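Local coordinates for protein Pab-dependent poly(a)-specific ribonuclease subunit PAN2 (Neurospora crassa, PDB 4CZX) that probably serves, through its catalytic exonuclease domain, to shorten mRNA poly(A) tails as part of the PAN2-PAN3 complex, this piece being its N-terminal WD40 beta-propeller, at residues V281-F293 with A303-G315. Sequence-based numbering, arbitrary orientation.
Sequences VCYTQPQGVVLHF and ALADNKHNTYVWG
Asp-306 joins Gly-288, in the linker between strands 279-283 and 290-295, to its own turn. OD2 accepts Gly-288 N at 3.1 Å from above the carboxylate plane and, on its syn lone pair, Asn-310 ND2 in a nearly straight bond; OD1 receives Lys-308 N and Asn-310 N from opposite faces, the former closing an Asx turn. A chi1 of 70° folds the carboxylate back over its own backbone, where it meets the amides of this type I turn. Replacing Asp-306 by an alanine removes the carboxylate, which would probably leave Gly-288 N and Asn-310 ND2 without their common acceptor and free the turn to shift. Nearby, Tyr-312 OH accepts Gln-287 N at 3.0 Å, while Asn-307 OD1 meets Val-289 N (2.8 Å) from above its carbonyl plane.

Packing is close at Trp-314: Thr-284 CG2 sits 3.5 Å from the five-membered ring centroid, only 6° off its normal, a CH-pi contact, while its other branch, OG1, hydrogen-bonds to Gly-266 O. A water joins Trp-314 NE1 to Gln-285 N. By contrast, the exposed Gln-285 side chain is loose and poorly ordered, its CG 4.1 Å from Trp-314 CZ2. Gln-287 is exposed too, but held through OE1 by Asn-310 ND2, the amides nearly coplanar.

Farther along, the backbone N atoms of Leu-291 and His-292 both donate to Ala-305 O, a classic beta bulge in the 290-295/302-306 hairpin. This antiparallel propeller blade is completed by strands 310-315 and 10-16; Ala-303 and Ala-305 pack on Ile-33 of neighbouring strand 32-35, and strand 267-272 flanks 279-283.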
# COMPACT_ATOMS: atom_id res chain seq x y z
N VAL A 281 8.72 24.22 -47.85
CA VAL A 281 7.72 23.24 -47.44
C VAL A 281 8.39 21.92 -47.08
O VAL A 281 9.29 21.44 -47.78
CB VAL A 281 6.68 22.99 -48.56
CG1 VAL A 281 5.62 22.00 -48.10
CG2 VAL A 281 6.04 24.31 -48.97
N CYS A 282 7.96 21.33 -45.97
CA CYS A 282 8.40 19.98 -45.64
C CYS A 282 7.26 19.20 -44.98
O CYS A 282 6.23 19.75 -44.59
CB CYS A 282 9.63 20.01 -44.73
SG CYS A 282 9.39 20.89 -43.19
N TYR A 283 7.46 17.89 -44.90
CA TYR A 283 6.45 17.03 -44.34
C TYR A 283 7.07 16.20 -43.23
O TYR A 283 8.27 15.90 -43.24
CB TYR A 283 5.84 16.13 -45.42
CG TYR A 283 5.19 16.90 -46.55
CD1 TYR A 283 3.89 17.36 -46.43
CD2 TYR A 283 5.87 17.15 -47.73
CE1 TYR A 283 3.28 18.06 -47.46
CE2 TYR A 283 5.27 17.85 -48.76
CZ TYR A 283 3.98 18.30 -48.63
OH TYR A 283 3.38 18.99 -49.65
N THR A 284 6.25 15.86 -42.24
CA THR A 284 6.64 14.94 -41.19
C THR A 284 5.70 13.75 -41.29
O THR A 284 4.74 13.78 -42.07
CB THR A 284 6.58 15.59 -39.81
OG1 THR A 284 5.26 16.08 -39.57
CG2 THR A 284 7.57 16.76 -39.73
N GLN A 285 5.95 12.68 -40.54
CA GLN A 285 5.11 11.50 -40.67
C GLN A 285 4.46 11.13 -39.35
O GLN A 285 4.73 10.06 -38.82
CB GLN A 285 5.92 10.30 -41.17
CG GLN A 285 7.03 10.66 -42.14
CD GLN A 285 6.51 11.29 -43.42
OE1 GLN A 285 5.36 11.08 -43.80
NE2 GLN A 285 7.36 12.06 -44.09
N PRO A 286 3.62 12.03 -38.82
CA PRO A 286 3.03 11.68 -37.52
C PRO A 286 2.08 10.50 -37.65
O PRO A 286 1.40 10.36 -38.67
CB PRO A 286 2.28 12.96 -37.12
CG PRO A 286 1.95 13.63 -38.42
CD PRO A 286 3.04 13.25 -39.39
N GLN A 287 2.06 9.62 -36.66
CA GLN A 287 1.14 8.50 -36.67
C GLN A 287 -0.29 9.02 -36.55
O GLN A 287 -1.18 8.58 -37.26
CB GLN A 287 1.45 7.51 -35.54
CG GLN A 287 0.52 6.31 -35.52
CD GLN A 287 0.80 5.35 -34.37
OE1 GLN A 287 1.59 5.64 -33.47
NE2 GLN A 287 0.14 4.19 -34.40
N GLY A 288 -0.49 9.98 -35.66
CA GLY A 288 -1.82 10.54 -35.45
C GLY A 288 -1.93 11.99 -35.88
O GLY A 288 -1.13 12.49 -36.67
N VAL A 289 -2.96 12.66 -35.37
CA VAL A 289 -3.19 14.07 -35.61
C VAL A 289 -2.23 14.89 -34.75
O VAL A 289 -2.11 14.64 -33.55
CB VAL A 289 -4.63 14.47 -35.29
CG1 VAL A 289 -4.83 15.96 -35.45
CG2 VAL A 289 -5.61 13.68 -36.17
N VAL A 290 -1.55 15.87 -35.34
CA VAL A 290 -0.62 16.70 -34.57
C VAL A 290 -1.42 17.57 -33.60
O VAL A 290 -2.41 18.19 -33.99
CB VAL A 290 0.26 17.59 -35.47
CG1 VAL A 290 1.18 18.45 -34.63
CG2 VAL A 290 1.07 16.73 -36.42
N LEU A 291 -1.01 17.57 -32.33
CA LEU A 291 -1.69 18.34 -31.28
C LEU A 291 -0.85 19.47 -30.70
O LEU A 291 -1.41 20.45 -30.20
CB LEU A 291 -2.10 17.42 -30.13
CG LEU A 291 -3.20 16.40 -30.40
CD1 LEU A 291 -3.48 15.64 -29.11
CD2 LEU A 291 -4.46 17.07 -30.91
N HIS A 292 0.47 19.29 -30.69
CA HIS A 292 1.37 20.31 -30.14
C HIS A 292 2.64 20.42 -30.95
O HIS A 292 3.06 19.47 -31.61
CB HIS A 292 1.73 20.00 -28.67
CG HIS A 292 0.55 19.66 -27.82
ND1 HIS A 292 -0.35 20.60 -27.37
CD2 HIS A 292 0.12 18.47 -27.33
CE1 HIS A 292 -1.30 20.00 -26.68
NE2 HIS A 292 -1.03 18.71 -26.63
N PHE A 293 3.25 21.60 -30.87
CA PHE A 293 4.43 21.94 -31.65
C PHE A 293 5.32 22.92 -30.88
O PHE A 293 4.82 23.80 -30.19
CB PHE A 293 4.01 22.56 -33.00
CG PHE A 293 5.15 23.07 -33.81
CD1 PHE A 293 6.06 22.19 -34.37
CD2 PHE A 293 5.32 24.43 -34.02
CE1 PHE A 293 7.12 22.65 -35.13
CE2 PHE A 293 6.39 24.90 -34.78
CZ PHE A 293 7.29 24.01 -35.32
N ALA A 303 9.77 20.09 -32.73
CA ALA A 303 9.10 18.99 -32.03
C ALA A 303 7.60 19.02 -32.28
O ALA A 303 7.00 20.08 -32.28
CB ALA A 303 9.38 19.05 -30.54
N LEU A 304 7.02 17.83 -32.47
CA LEU A 304 5.60 17.69 -32.75
C LEU A 304 5.03 16.53 -31.94
O LEU A 304 5.57 15.43 -31.97
CB LEU A 304 5.35 17.44 -34.24
CG LEU A 304 5.77 18.47 -35.29
CD1 LEU A 304 7.25 18.37 -35.64
CD2 LEU A 304 4.93 18.29 -36.54
N ALA A 305 3.94 16.77 -31.21
CA ALA A 305 3.29 15.69 -30.48
C ALA A 305 1.96 15.37 -31.14
O ALA A 305 1.26 16.30 -31.56
CB ALA A 305 3.08 16.05 -29.01
N ASP A 306 1.62 14.08 -31.25
CA ASP A 306 0.38 13.70 -31.93
C ASP A 306 -0.61 13.04 -30.98
O ASP A 306 -0.28 12.74 -29.83
CB ASP A 306 0.67 12.80 -33.15
CG ASP A 306 1.15 11.39 -32.79
OD1 ASP A 306 0.98 10.91 -31.64
OD2 ASP A 306 1.72 10.73 -33.69
N ASN A 307 -1.82 12.79 -31.47
CA ASN A 307 -2.86 12.28 -30.58
C ASN A 307 -2.73 10.78 -30.36
O ASN A 307 -3.55 10.18 -29.67
CB ASN A 307 -4.25 12.65 -31.12
CG ASN A 307 -4.63 11.87 -32.35
OD1 ASN A 307 -3.78 11.36 -33.07
ND2 ASN A 307 -5.93 11.76 -32.59
N LYS A 308 -1.70 10.17 -30.94
CA LYS A 308 -1.39 8.76 -30.69
C LYS A 308 -0.28 8.60 -29.65
O LYS A 308 0.32 7.52 -29.52
CB LYS A 308 -0.98 8.06 -32.00
CG LYS A 308 -2.10 7.98 -33.06
CD LYS A 308 -3.41 7.45 -32.51
CE LYS A 308 -4.46 7.28 -33.62
NZ LYS A 308 -4.66 8.53 -34.42
N HIS A 309 -0.01 9.68 -28.92
CA HIS A 309 0.97 9.75 -27.82
C HIS A 309 2.44 9.85 -28.27
O HIS A 309 3.35 9.74 -27.44
CB HIS A 309 0.82 8.55 -26.86
CG HIS A 309 -0.51 8.48 -26.16
ND1 HIS A 309 -0.63 8.14 -24.83
CD2 HIS A 309 -1.77 8.67 -26.62
CE1 HIS A 309 -1.91 8.15 -24.49
NE2 HIS A 309 -2.62 8.46 -25.56
N ASN A 310 2.69 10.07 -29.55
CA ASN A 310 4.08 10.20 -30.01
C ASN A 310 4.54 11.64 -29.95
O ASN A 310 3.78 12.55 -30.25
CB ASN A 310 4.25 9.70 -31.44
CG ASN A 310 3.71 8.31 -31.63
OD1 ASN A 310 4.25 7.34 -31.08
ND2 ASN A 310 2.65 8.19 -32.43
N THR A 311 5.80 11.84 -29.57
CA THR A 311 6.45 13.13 -29.79
C THR A 311 7.69 12.91 -30.63
O THR A 311 8.52 12.05 -30.32
CB THR A 311 6.82 13.83 -28.48
OG1 THR A 311 5.62 14.19 -27.79
CG2 THR A 311 7.62 15.10 -28.76
N TYR A 312 7.80 13.70 -31.71
CA TYR A 312 8.88 13.57 -32.68
C TYR A 312 9.77 14.80 -32.65
O TYR A 312 9.30 15.90 -32.41
CB TYR A 312 8.33 13.43 -34.10
CG TYR A 312 7.32 12.33 -34.31
CD1 TYR A 312 5.97 12.55 -34.06
CD2 TYR A 312 7.70 11.09 -34.80
CE1 TYR A 312 5.03 11.55 -34.27
CE2 TYR A 312 6.77 10.09 -35.02
CZ TYR A 312 5.44 10.32 -34.74
OH TYR A 312 4.51 9.33 -34.94
N VAL A 313 11.05 14.60 -32.91
CA VAL A 313 11.95 15.72 -33.17
C VAL A 313 12.45 15.61 -34.59
O VAL A 313 12.95 14.57 -35.01
CB VAL A 313 13.13 15.77 -32.19
CG1 VAL A 313 14.21 16.74 -32.69
CG2 VAL A 313 12.65 16.19 -30.82
N TRP A 314 12.30 16.70 -35.35
CA TRP A 314 12.76 16.78 -36.72
C TRP A 314 13.80 17.89 -36.85
O TRP A 314 13.83 18.83 -36.04
CB TRP A 314 11.60 17.04 -37.68
CG TRP A 314 10.73 15.84 -37.96
CD1 TRP A 314 9.82 15.26 -37.12
CD2 TRP A 314 10.69 15.07 -39.18
NE1 TRP A 314 9.22 14.19 -37.74
CE2 TRP A 314 9.74 14.05 -39.00
CE3 TRP A 314 11.37 15.16 -40.40
CZ2 TRP A 314 9.45 13.12 -40.00
CZ3 TRP A 314 11.08 14.23 -41.39
CH2 TRP A 314 10.13 13.23 -41.18
N GLY A 315 14.64 17.78 -37.86
CA GLY A 315 15.69 18.75 -38.10
C GLY A 315 16.74 18.20 -39.04
O GLY A 315 16.52 17.17 -39.68
O HOH W 1 7.35 12.13 -37.77